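Side-chain contacts in uncharacterized protein (Escherichia coli UMEA 3162-1, PDB 4X5M), which mediates, as a homodimer, the transmembrane movement of sugar down its concentration gradient, probably by rocking between openings on the two sides of the membrane: residues I4-T7 with G8-A11; I35-V38 with M39-F43; T45-I48 with S49-Y53; A61-I64 with A65-T69; V68-F71 with L72-V76. All coordinates share one frame; numbering follows the deposited sequence.

In the fold
The five contacts follow the three transmembrane helices in chain order. Interactions 1 and 2 lie farthest apart, with centres about 28 Å from each other on opposite sides of the chain's centre. Interactions 3 and 4 face each other across helices 37-57 and 60-86, their centres about 9 Å apart, with W50 CB 3.4 Å from N66 CG. Both meet the bound monoolein, which F43 of interaction 2 also touches. A61 joins interaction 4 to interaction 1, its CB 3.6 Å from G8 C. Interaction 5 shares V68 and T69 with interaction 4 and meets interaction 2 where V76 CG1 lies 3.5 Å from Y40 OH. Interactions 1 to 4 also touch the second subunit.

Interaction 1. Residues I4-T7 with G8-A11; sequences ILLT and GLFA
L9 folds back over the turn before it, T7 offers its carbonyl to A11, and G8 lies between T7 and L9 in the first transmembrane helix. In L9, CG stands beside the backbone N (chi1 -62°), which lays that carbon 3.3 Å from L5 O, the same oxygen that accepts from L9 N at 3.0 Å. The tip of L9 spreads along the helix surface: its CD1 touches L5 CG at 4.2 Å and L6 CD1 at a similar distance. T7 O receives A11 N at 2.8 Å, and F10 N closes on L6 O in the same way. The hydroxyl of T7 turns back along the helix to T3 O, to which it is hydrogen-bonded. G8 donates its N to I4 O, a longer bond of 3.3 Å, and with no side chain at this position A61 of helix 60-86 comes against the backbone. T7, F10 and A11 pack on S49 of the second subunit, while L9 touches a bound oleic acid. Polar groups are thus spent on the helix's own carbonyls, and the leucines present only hydrocarbon at the surface, chemistry suited to a membrane-spanning segment.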
# COMPACT_ATOMS: atom_id res chain seq x y z
N ILE A 4 9.39 12.28 -15.76
CA ILE A 4 8.34 11.29 -15.57
C ILE A 4 8.82 10.19 -14.62
O ILE A 4 8.04 9.67 -13.82
CB ILE A 4 7.85 10.68 -16.92
CG1 ILE A 4 8.78 9.58 -17.43
CG2 ILE A 4 7.70 11.77 -17.97
CD1 ILE A 4 8.20 8.19 -17.37
N LEU A 5 10.11 9.87 -14.67
CA LEU A 5 10.68 8.88 -13.76
C LEU A 5 10.77 9.47 -12.36
O LEU A 5 10.52 8.79 -11.36
CB LEU A 5 12.07 8.42 -14.23
CG LEU A 5 12.84 7.51 -13.27
CD1 LEU A 5 12.05 6.24 -12.97
CD2 LEU A 5 14.21 7.17 -13.84
N LEU A 6 11.13 10.75 -12.30
CA LEU A 6 11.18 11.48 -11.04
C LEU A 6 9.80 11.52 -10.38
O LEU A 6 9.70 11.52 -9.15
CB LEU A 6 11.69 12.91 -11.27
CG LEU A 6 13.14 13.20 -10.86
CD1 LEU A 6 14.02 11.97 -11.01
CD2 LEU A 6 13.70 14.36 -11.68
N THR A 7 8.76 11.55 -11.20
CA THR A 7 7.39 11.53 -10.70
C THR A 7 7.08 10.21 -10.01
O THR A 7 6.48 10.18 -8.93
CB THR A 7 6.37 11.76 -11.83
OG1 THR A 7 6.68 12.98 -12.52
CG2 THR A 7 4.95 11.86 -11.27
N GLY A 8 7.52 9.11 -10.62
CA GLY A 8 7.32 7.79 -10.06
C GLY A 8 8.09 7.60 -8.77
O GLY A 8 7.58 7.02 -7.81
N LEU A 9 9.33 8.08 -8.74
CA LEU A 9 10.16 8.02 -7.55
C LEU A 9 9.57 8.90 -6.45
O LEU A 9 9.63 8.55 -5.27
CB LEU A 9 11.59 8.44 -7.86
CG LEU A 9 12.33 7.56 -8.87
CD1 LEU A 9 13.70 8.12 -9.18
CD2 LEU A 9 12.43 6.13 -8.36
N PHE A 10 9.02 10.03 -6.86
CA PHE A 10 8.31 10.93 -5.95
C PHE A 10 7.12 10.19 -5.33
O PHE A 10 6.90 10.25 -4.12
CB PHE A 10 7.84 12.18 -6.70
CG PHE A 10 7.22 13.24 -5.83
CD1 PHE A 10 8.02 14.18 -5.20
CD2 PHE A 10 5.85 13.31 -5.66
CE1 PHE A 10 7.46 15.16 -4.40
CE2 PHE A 10 5.28 14.29 -4.87
CZ PHE A 10 6.09 15.21 -4.24
N ALA A 11 6.38 9.49 -6.18
CA ALA A 11 5.24 8.69 -5.75
C ALA A 11 5.68 7.54 -4.85
O ALA A 11 5.08 7.29 -3.81
CB ALA A 11 4.48 8.16 -6.95

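Interaction 2. Residues I35-V38 with M39-F43; sequences ISVV and MYIMF. With OLB ((2S)-2,3-dihydroxypropyl (9Z)-octadec-9-enoate), chain G.
S36 is the N-cap of helix 37-57, and its side chain meets M39 one turn on. With OG turned anti to the backbone N of S36 (chi1 166°), the hydroxyl oxygen accepts from M39 N at 3.2 Å in a nearly straight bond. M39 then closes over the cap: its chain turns about the CG-SD bond (chi3 -58°), bringing M39 CE to 3.6 Å from S36 CB, while M39 CG lies against S36 OG. The serine carbonyl works too, accepting from Y40 N and lying near the plane of the tyrosine ring at its edge. Close packing also comes just before the helix, where I35 presses its CG2 branch obliquely against the ring of Y40, 3.6 Å from CD1 and equally close to CE1. Y40 also meets F19 of the second subunit edge-to-face, and helix 60-86 backs it through V76. The other side of the turn is looser and lies on the surface. There V37 and I41 run alongside each other, pointing the same way, with V37 CG1 3.7 Å from I41 CD1, and V38 contributes chiefly its carbonyl, which takes M42 N. F43 leads away from the cap toward the bound monoolein, whose C3 lies near the ring plane, 3.5 Å from F43 CZ.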
# COMPACT_ATOMS: atom_id res chain seq x y z
N ILE A 35 -2.94 -8.42 13.20
CA ILE A 35 -2.40 -8.69 11.87
C ILE A 35 -2.93 -10.00 11.30
O ILE A 35 -2.79 -11.06 11.91
CB ILE A 35 -0.86 -8.73 11.88
CG1 ILE A 35 -0.29 -7.37 12.30
CG2 ILE A 35 -0.32 -9.14 10.52
CD1 ILE A 35 1.22 -7.31 12.31
N SER A 36 -3.55 -9.92 10.13
CA SER A 36 -4.07 -11.10 9.45
C SER A 36 -3.01 -11.75 8.57
O SER A 36 -2.44 -11.11 7.69
CB SER A 36 -5.29 -10.76 8.62
OG SER A 36 -5.61 -11.80 7.72
N VAL A 37 -2.76 -13.04 8.81
CA VAL A 37 -1.82 -13.81 8.01
C VAL A 37 -2.27 -13.86 6.55
O VAL A 37 -1.47 -13.66 5.63
CB VAL A 37 -1.65 -15.24 8.55
CG1 VAL A 37 -0.79 -16.07 7.61
CG2 VAL A 37 -1.05 -15.21 9.95
N VAL A 38 -3.56 -14.12 6.35
CA VAL A 38 -4.13 -14.22 5.01
C VAL A 38 -3.97 -12.93 4.21
O VAL A 38 -3.60 -12.95 3.04
CB VAL A 38 -5.63 -14.59 5.06
CG1 VAL A 38 -6.26 -14.51 3.68
CG2 VAL A 38 -5.81 -15.98 5.65
N MET A 39 -4.25 -11.80 4.86
CA MET A 39 -4.14 -10.50 4.19
C MET A 39 -2.70 -10.20 3.77
O MET A 39 -2.47 -9.67 2.69
CB MET A 39 -4.66 -9.38 5.10
CG MET A 39 -6.17 -9.42 5.33
SD MET A 39 -6.85 -7.82 5.84
CE MET A 39 -5.92 -7.49 7.32
N TYR A 40 -1.74 -10.57 4.61
CA TYR A 40 -0.34 -10.31 4.30
C TYR A 40 0.19 -11.23 3.21
O TYR A 40 1.03 -10.84 2.40
CB TYR A 40 0.53 -10.42 5.56
CG TYR A 40 0.87 -9.08 6.15
CD1 TYR A 40 -0.03 -8.42 6.98
CD2 TYR A 40 2.08 -8.46 5.88
CE1 TYR A 40 0.27 -7.18 7.52
CE2 TYR A 40 2.39 -7.22 6.42
CZ TYR A 40 1.48 -6.59 7.24
OH TYR A 40 1.78 -5.36 7.78
N ILE A 41 -0.31 -12.47 3.18
CA ILE A 41 0.06 -13.40 2.12
C ILE A 41 -0.49 -12.92 0.79
O ILE A 41 0.20 -12.96 -0.23
CB ILE A 41 -0.45 -14.83 2.42
CG1 ILE A 41 0.27 -15.41 3.64
CG2 ILE A 41 -0.24 -15.74 1.22
CD1 ILE A 41 -0.15 -16.81 3.99
N MET A 42 -1.74 -12.45 0.80
CA MET A 42 -2.34 -11.85 -0.39
C MET A 42 -1.54 -10.62 -0.82
O MET A 42 -1.27 -10.42 -2.01
CB MET A 42 -3.79 -11.46 -0.12
CG MET A 42 -4.79 -12.60 -0.20
SD MET A 42 -6.48 -12.00 -0.07
CE MET A 42 -6.49 -10.74 -1.35
N PHE A 43 -1.18 -9.79 0.16
CA PHE A 43 -0.43 -8.57 -0.10
C PHE A 43 0.93 -8.86 -0.71
O PHE A 43 1.32 -8.24 -1.70
CB PHE A 43 -0.26 -7.77 1.20
CG PHE A 43 0.42 -6.44 1.01
CD1 PHE A 43 -0.20 -5.42 0.32
CD2 PHE A 43 1.68 -6.22 1.55
CE1 PHE A 43 0.42 -4.20 0.15
CE2 PHE A 43 2.31 -5.00 1.39
CZ PHE A 43 1.68 -3.99 0.69
C1 OLB G . 2.75 -1.12 -3.60
C2 OLB G . 2.68 -0.53 -2.21
C3 OLB G . 1.57 -1.24 -1.46
C4 OLB G . 0.65 -0.23 -0.80
C5 OLB G . -0.78 -0.75 -0.84
O19 OLB G . 2.40 -2.27 -3.79
O20 OLB G . 3.21 -0.34 -4.67
C21 OLB G . 2.75 -0.77 -5.93
C22 OLB G . 3.02 0.31 -6.95
O23 OLB G . 4.10 -0.09 -7.76
C24 OLB G . 1.80 0.51 -7.81
O25 OLB G . 1.04 1.57 -7.28
C6 OLB G . -1.77 0.24 -0.25
C7 OLB G . -1.55 0.39 1.24
C8 OLB G . -2.72 -0.09 2.08
C9 OLB G . -3.71 1.03 2.38
C10 OLB G . -3.60 1.86 3.44
C11 OLB G . -2.49 1.71 4.45
C12 OLB G . -2.88 0.73 5.54
C13 OLB G . -1.71 -0.21 5.73
C14 OLB G . -2.16 -1.54 6.29
C15 OLB G . -0.94 -2.44 6.38
C16 OLB G . -0.37 -2.62 5.00
C17 OLB G . 1.14 -2.56 5.05
C18 OLB G . 1.64 -1.86 3.81

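Interaction 3. Residues T45-I48 with S49-Y53; sequences TGVI and SWIAY. With OLB ((2S)-2,3-dihydroxypropyl (9Z)-octadec-9-enoate), chain G.
T45-I48 runs straight on into S49-Y53 as regular alpha-helix, each carbonyl of the first four residues accepting from the amide four positions later. The bond from W50 N to G46 O is short, at 2.8 Å, while that from S49 N to T45 O is longer, at 3.2 Å. T45 O is gripped twice, because S49 also gives it its hydroxyl. OG stands beside the serine's own backbone N (chi1 -60°) and donates to T45 O over 2.9 Å, and the two donors, S49 N and S49 OG, approach from opposite faces of the carbonyl plane. The bond satisfies a buried hydroxyl within its own helix, and F10 of the second subunit packs against both T45 and S49. I51 lays its CG1 3.3 Å from V47 O, but its tip only grazes the neighbouring branches, with I51 CD1 4.5 Å from V47 CG1. W50 crosses back over the glycine turn: the pyrrole carbon W50 CD1 comes to 3.1 Å from G46 O, and V47 CA lies at the indole's edge. The orientation of the indole is held by its NE1, hydrogen-bonded to T15 of the second subunit. One broad face receives the glycerol end of the monoolein, whose C24 sits 3.8 Å above the ring plane, toward the rim. N66 of the same chain packs against W50. A tryptophan on the second helix of a PQ-loop repeat, turned toward a ligand held between two subunits, is consistent with the wall of the central cargo cavity of a SemiSWEET transporter.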
# COMPACT_ATOMS: atom_id res chain seq x y z
N THR A 45 1.84 -11.59 -2.23
CA THR A 45 1.62 -12.19 -3.55
C THR A 45 1.56 -11.10 -4.61
O THR A 45 2.13 -11.24 -5.69
CB THR A 45 0.33 -13.03 -3.58
OG1 THR A 45 0.44 -14.12 -2.66
CG2 THR A 45 0.08 -13.58 -4.97
N GLY A 46 0.85 -10.02 -4.30
CA GLY A 46 0.75 -8.89 -5.20
C GLY A 46 2.06 -8.14 -5.34
O GLY A 46 2.42 -7.71 -6.44
N VAL A 47 2.77 -7.98 -4.23
CA VAL A 47 4.06 -7.29 -4.23
C VAL A 47 5.06 -7.99 -5.14
O VAL A 47 5.74 -7.34 -5.95
CB VAL A 47 4.65 -7.19 -2.80
CG1 VAL A 47 6.10 -6.71 -2.85
CG2 VAL A 47 3.81 -6.25 -1.95
N ILE A 48 5.14 -9.31 -5.02
CA ILE A 48 5.99 -10.11 -5.88
C ILE A 48 5.60 -9.93 -7.35
O ILE A 48 6.46 -9.80 -8.22
CB ILE A 48 5.92 -11.61 -5.51
CG1 ILE A 48 6.46 -11.84 -4.10
CG2 ILE A 48 6.68 -12.46 -6.52
CD1 ILE A 48 7.90 -11.39 -3.91
N SER A 49 4.30 -9.90 -7.61
CA SER A 49 3.79 -9.74 -8.96
C SER A 49 4.11 -8.35 -9.52
O SER A 49 4.37 -8.20 -10.71
CB SER A 49 2.28 -9.99 -9.00
OG SER A 49 1.96 -11.30 -8.56
N TRP A 50 4.09 -7.33 -8.66
CA TRP A 50 4.48 -5.99 -9.07
C TRP A 50 5.95 -5.96 -9.48
O TRP A 50 6.33 -5.27 -10.43
CB TRP A 50 4.25 -4.97 -7.94
CG TRP A 50 2.85 -4.46 -7.83
CD1 TRP A 50 1.99 -4.63 -6.78
CD2 TRP A 50 2.14 -3.67 -8.79
NE1 TRP A 50 0.79 -4.01 -7.03
CE2 TRP A 50 0.86 -3.41 -8.27
CE3 TRP A 50 2.46 -3.16 -10.06
CZ2 TRP A 50 -0.10 -2.67 -8.95
CZ3 TRP A 50 1.50 -2.43 -10.74
CH2 TRP A 50 0.24 -2.19 -10.19
N ILE A 51 6.78 -6.69 -8.74
CA ILE A 51 8.20 -6.77 -9.03
C ILE A 51 8.43 -7.40 -10.41
O ILE A 51 9.23 -6.90 -11.20
CB ILE A 51 8.96 -7.58 -7.96
CG1 ILE A 51 8.89 -6.86 -6.61
CG2 ILE A 51 10.41 -7.80 -8.37
CD1 ILE A 51 9.61 -7.57 -5.49
N ALA A 52 7.71 -8.48 -10.69
CA ALA A 52 7.75 -9.10 -12.01
C ALA A 52 7.27 -8.12 -13.06
O ALA A 52 7.86 -8.01 -14.14
CB ALA A 52 6.91 -10.37 -12.03
N TYR A 53 6.20 -7.40 -12.74
CA TYR A 53 5.64 -6.39 -13.62
C TYR A 53 6.63 -5.26 -13.88
O TYR A 53 6.82 -4.83 -15.01
CB TYR A 53 4.35 -5.82 -13.04
CG TYR A 53 3.62 -4.86 -13.95
CD1 TYR A 53 3.09 -5.29 -15.15
CD2 TYR A 53 3.46 -3.52 -13.60
CE1 TYR A 53 2.42 -4.42 -15.99
CE2 TYR A 53 2.79 -2.64 -14.44
CZ TYR A 53 2.27 -3.10 -15.63
OH TYR A 53 1.60 -2.25 -16.48
C1 OLB G . 2.75 -1.12 -3.60
C2 OLB G . 2.68 -0.53 -2.21
C3 OLB G . 1.57 -1.24 -1.46
C4 OLB G . 0.65 -0.23 -0.80
C5 OLB G . -0.78 -0.75 -0.84
O19 OLB G . 2.40 -2.27 -3.79
O20 OLB G . 3.21 -0.34 -4.67
C21 OLB G . 2.75 -0.77 -5.93
C22 OLB G . 3.02 0.31 -6.95
O23 OLB G . 4.10 -0.09 -7.76
C24 OLB G . 1.80 0.51 -7.81
O25 OLB G . 1.04 1.57 -7.28
C6 OLB G . -1.77 0.24 -0.25
C7 OLB G . -1.55 0.39 1.24
C8 OLB G . -2.72 -0.09 2.08
C9 OLB G . -3.71 1.03 2.38
C10 OLB G . -3.60 1.86 3.44
C11 OLB G . -2.49 1.71 4.45
C12 OLB G . -2.88 0.73 5.54
C13 OLB G . -1.71 -0.21 5.73
C14 OLB G . -2.16 -1.54 6.29
C15 OLB G . -0.94 -2.44 6.38
C16 OLB G . -0.37 -2.62 5.00
C17 OLB G . 1.14 -2.56 5.05
C18 OLB G . 1.64 -1.86 3.81

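Interaction 4. Residues A61-I64 with A65-T69; sequences AVLI and ANIVT. With OLB ((2S)-2,3-dihydroxypropyl (9Z)-octadec-9-enoate), chain G; OLA (oleic acid), chain F.
N66 lies alongside V62 and reaches back to its carbonyl: ND2 donates to V62 O at 2.8 Å, nearly straight and with the oxygen in the amide plane. N66 ND2 also donates to the monoolein hydroxyl O23 at 2.9 Å, a more bent bond. The amide's other end, OD1, lies 2.8 Å from the ester carbonyl oxygen O19 of the lipid, and V62 CG1 touches O23 at 3.4 Å. What sets the amide here is its first torsion, CG beside the backbone N (chi1 -72°), together with the double grip on V62 O, which N66 N reaches from the opposite face of the carbonyl plane. Alanine here would probably leave O23 without this donor and V62 O with the backbone bond alone, freeing the lipid head to shift. The third helix of the PQ-loop transporter thus offers an amide to a ligand that N66 of the second subunit also binds. W50 of the same chain packs on V62, and W50 of the second subunit on V62 and A65. One turn along, T69 OG1 donates to A65 O at 2.6 Å. On another face, I64 CD1 meets C17 of an oleic acid (chain F) at 3.8 Å.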
# COMPACT_ATOMS: atom_id res chain seq x y z
N ALA A 61 10.64 2.79 -10.77
CA ALA A 61 9.77 3.38 -9.75
C ALA A 61 8.91 2.30 -9.10
O ALA A 61 8.83 2.20 -7.88
CB ALA A 61 8.91 4.48 -10.35
N VAL A 62 8.26 1.50 -9.94
CA VAL A 62 7.44 0.39 -9.47
C VAL A 62 8.32 -0.64 -8.76
O VAL A 62 7.94 -1.18 -7.72
CB VAL A 62 6.68 -0.28 -10.63
CG1 VAL A 62 6.04 -1.58 -10.18
CG2 VAL A 62 5.63 0.67 -11.20
N LEU A 63 9.49 -0.90 -9.34
CA LEU A 63 10.43 -1.87 -8.79
C LEU A 63 10.87 -1.54 -7.37
O LEU A 63 10.65 -2.33 -6.45
CB LEU A 63 11.66 -1.99 -9.69
CG LEU A 63 11.67 -3.17 -10.67
CD1 LEU A 63 12.95 -3.18 -11.49
CD2 LEU A 63 11.49 -4.48 -9.91
N ILE A 64 11.49 -0.38 -7.19
CA ILE A 64 12.05 -0.01 -5.89
C ILE A 64 10.96 0.16 -4.83
O ILE A 64 11.19 -0.09 -3.65
CB ILE A 64 12.91 1.28 -5.98
CG1 ILE A 64 13.75 1.46 -4.72
CG2 ILE A 64 12.03 2.51 -6.24
CD1 ILE A 64 14.61 2.70 -4.73
N ALA A 65 9.77 0.57 -5.26
CA ALA A 65 8.65 0.76 -4.34
C ALA A 65 8.26 -0.57 -3.69
O ALA A 65 8.06 -0.64 -2.48
CB ALA A 65 7.46 1.37 -5.06
N ASN A 66 8.16 -1.61 -4.51
CA ASN A 66 7.70 -2.91 -4.04
C ASN A 66 8.82 -3.75 -3.43
O ASN A 66 8.55 -4.63 -2.61
CB ASN A 66 7.04 -3.67 -5.19
CG ASN A 66 5.69 -3.10 -5.56
OD1 ASN A 66 4.67 -3.45 -4.96
ND2 ASN A 66 5.67 -2.22 -6.55
N ILE A 67 10.06 -3.50 -3.82
CA ILE A 67 11.19 -4.19 -3.22
C ILE A 67 11.34 -3.74 -1.77
O ILE A 67 11.52 -4.56 -0.87
CB ILE A 67 12.50 -3.96 -3.99
CG1 ILE A 67 12.46 -4.69 -5.33
CG2 ILE A 67 13.69 -4.44 -3.18
CD1 ILE A 67 13.66 -4.41 -6.22
N VAL A 68 11.26 -2.43 -1.55
CA VAL A 68 11.31 -1.88 -0.20
C VAL A 68 10.11 -2.36 0.61
O VAL A 68 10.24 -2.71 1.78
CB VAL A 68 11.35 -0.33 -0.20
CG1 VAL A 68 11.27 0.21 1.21
CG2 VAL A 68 12.61 0.16 -0.89
N THR A 69 8.94 -2.37 -0.03
CA THR A 69 7.73 -2.89 0.59
C THR A 69 7.93 -4.34 1.02
O THR A 69 7.51 -4.74 2.11
CB THR A 69 6.52 -2.81 -0.37
OG1 THR A 69 6.27 -1.44 -0.71
CG2 THR A 69 5.28 -3.40 0.27
C1 OLB G . 2.75 -1.12 -3.60
C2 OLB G . 2.68 -0.53 -2.21
C3 OLB G . 1.57 -1.24 -1.46
C4 OLB G . 0.65 -0.23 -0.80
C5 OLB G . -0.78 -0.75 -0.84
O19 OLB G . 2.40 -2.27 -3.79
O20 OLB G . 3.21 -0.34 -4.67
C21 OLB G . 2.75 -0.77 -5.93
C22 OLB G . 3.02 0.31 -6.95
O23 OLB G . 4.10 -0.09 -7.76
C24 OLB G . 1.80 0.51 -7.81
O25 OLB G . 1.04 1.57 -7.28
C6 OLB G . -1.77 0.24 -0.25
C7 OLB G . -1.55 0.39 1.24
C8 OLB G . -2.72 -0.09 2.08
C9 OLB G . -3.71 1.03 2.38
C10 OLB G . -3.60 1.86 3.44
C11 OLB G . -2.49 1.71 4.45
C12 OLB G . -2.88 0.73 5.54
C13 OLB G . -1.71 -0.21 5.73
C14 OLB G . -2.16 -1.54 6.29
C15 OLB G . -0.94 -2.44 6.38
C16 OLB G . -0.37 -2.62 5.00
C17 OLB G . 1.14 -2.56 5.05
C18 OLB G . 1.64 -1.86 3.81
C12 OLA F . 14.74 9.21 -4.45
C13 OLA F . 13.59 8.71 -3.60
C14 OLA F . 13.44 7.22 -3.79
C15 OLA F . 12.13 6.77 -3.18
C16 OLA F . 11.85 5.35 -3.62
C17 OLA F . 12.08 4.41 -2.46
C18 OLA F . 10.76 4.14 -1.77

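Interaction 5. Residues V68-F71 with L72-V76; sequences VTLF and LAAPV. With OLA (oleic acid), chain E.
L72 turns its CG beside the backbone N (chi1 -76°) and so folds back over V68, while the CG of L70, anti to its own N, runs out along A74. These rotations bring L72 CD1 to 4.4 Å from V68 CG1 and L70 CD1 to a similar distance from A74 CB. The motif is a proline kink in the third transmembrane helix. P75 has no N-H to give F71 O, and instead its ring carbons CG and CD both lie 3.2 Å from that oxygen. In the turn before, L72 N makes only a weak bond to V68 O and also donates to T69 O from above its carbonyl plane, whereas A73 N meets T69 O nearly head-on at 2.7 Å. With an alanine in place of P75, the kink would probably be lost, along with the ring's contact with F71 O and its packing on I27 of helix 20-29. Helix 37-57 backs the inner side through L44, which touches L70 and A73. Outside, an oleic acid (chain E) passes A74 CB and lies over one face of the F71 ring, its C18 3.6 Å above the plane toward the rim.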
# COMPACT_ATOMS: atom_id res chain seq x y z
N VAL A 68 11.26 -2.43 -1.55
CA VAL A 68 11.31 -1.88 -0.20
C VAL A 68 10.11 -2.36 0.61
O VAL A 68 10.24 -2.71 1.78
CB VAL A 68 11.35 -0.33 -0.20
CG1 VAL A 68 11.27 0.21 1.21
CG2 VAL A 68 12.61 0.16 -0.89
N THR A 69 8.94 -2.37 -0.03
CA THR A 69 7.73 -2.89 0.59
C THR A 69 7.93 -4.34 1.02
O THR A 69 7.51 -4.74 2.11
CB THR A 69 6.52 -2.81 -0.37
OG1 THR A 69 6.27 -1.44 -0.71
CG2 THR A 69 5.28 -3.40 0.27
N LEU A 70 8.58 -5.12 0.17
CA LEU A 70 8.87 -6.52 0.46
C LEU A 70 9.75 -6.66 1.71
O LEU A 70 9.51 -7.52 2.55
CB LEU A 70 9.54 -7.20 -0.73
CG LEU A 70 9.95 -8.66 -0.55
CD1 LEU A 70 8.73 -9.54 -0.30
CD2 LEU A 70 10.74 -9.15 -1.75
N PHE A 71 10.76 -5.80 1.81
CA PHE A 71 11.68 -5.83 2.95
C PHE A 71 11.02 -5.35 4.24
O PHE A 71 11.56 -5.54 5.33
CB PHE A 71 12.92 -4.98 2.65
CG PHE A 71 14.02 -5.74 1.96
CD1 PHE A 71 13.98 -5.95 0.59
CD2 PHE A 71 15.10 -6.23 2.68
CE1 PHE A 71 14.99 -6.64 -0.04
CE2 PHE A 71 16.11 -6.92 2.05
CZ PHE A 71 16.06 -7.13 0.69
N LEU A 72 9.85 -4.73 4.11
CA LEU A 72 9.10 -4.27 5.27
C LEU A 72 7.98 -5.23 5.63
O LEU A 72 7.72 -5.49 6.81
CB LEU A 72 8.53 -2.87 5.03
CG LEU A 72 9.52 -1.70 5.12
CD1 LEU A 72 8.84 -0.39 4.77
CD2 LEU A 72 10.13 -1.64 6.51
N ALA A 73 7.33 -5.78 4.61
CA ALA A 73 6.16 -6.64 4.81
C ALA A 73 6.54 -8.06 5.20
O ALA A 73 5.90 -8.67 6.05
CB ALA A 73 5.30 -6.64 3.55
N ALA A 74 7.57 -8.61 4.55
CA ALA A 74 7.99 -9.98 4.81
C ALA A 74 8.41 -10.23 6.27
O ALA A 74 8.00 -11.23 6.86
CB ALA A 74 9.12 -10.39 3.86
N PRO A 75 9.23 -9.33 6.86
CA PRO A 75 9.56 -9.56 8.27
C PRO A 75 8.34 -9.49 9.19
O PRO A 75 8.29 -10.21 10.19
CB PRO A 75 10.53 -8.41 8.59
CG PRO A 75 11.13 -8.06 7.29
CD PRO A 75 10.01 -8.21 6.30
N VAL A 76 7.37 -8.64 8.85
CA VAL A 76 6.14 -8.54 9.63
C VAL A 76 5.37 -9.86 9.63
O VAL A 76 4.90 -10.31 10.68
CB VAL A 76 5.23 -7.41 9.09
CG1 VAL A 76 3.85 -7.48 9.73
CG2 VAL A 76 5.87 -6.05 9.34
C1 OLA E . 16.41 -5.22 -13.26
O1 OLA E . 16.82 -6.25 -13.86
O2 OLA E . 15.84 -4.31 -13.90
C2 OLA E . 16.61 -5.09 -11.76
C3 OLA E . 15.55 -5.90 -11.05
C4 OLA E . 16.18 -6.75 -9.97
C5 OLA E . 15.25 -7.90 -9.66
C6 OLA E . 15.43 -8.36 -8.23
C7 OLA E . 14.31 -9.33 -7.88
C8 OLA E . 14.46 -9.79 -6.45
C9 OLA E . 13.66 -8.87 -5.55
C10 OLA E . 13.78 -8.96 -4.21
C11 OLA E . 14.71 -9.97 -3.58
C12 OLA E . 14.70 -9.78 -2.07
C13 OLA E . 15.72 -10.70 -1.43
C14 OLA E . 15.11 -11.37 -0.22
C15 OLA E . 14.49 -10.33 0.70
C16 OLA E . 13.56 -11.02 1.68
C17 OLA E . 12.81 -9.99 2.48
C18 OLA E . 13.70 -9.44 3.58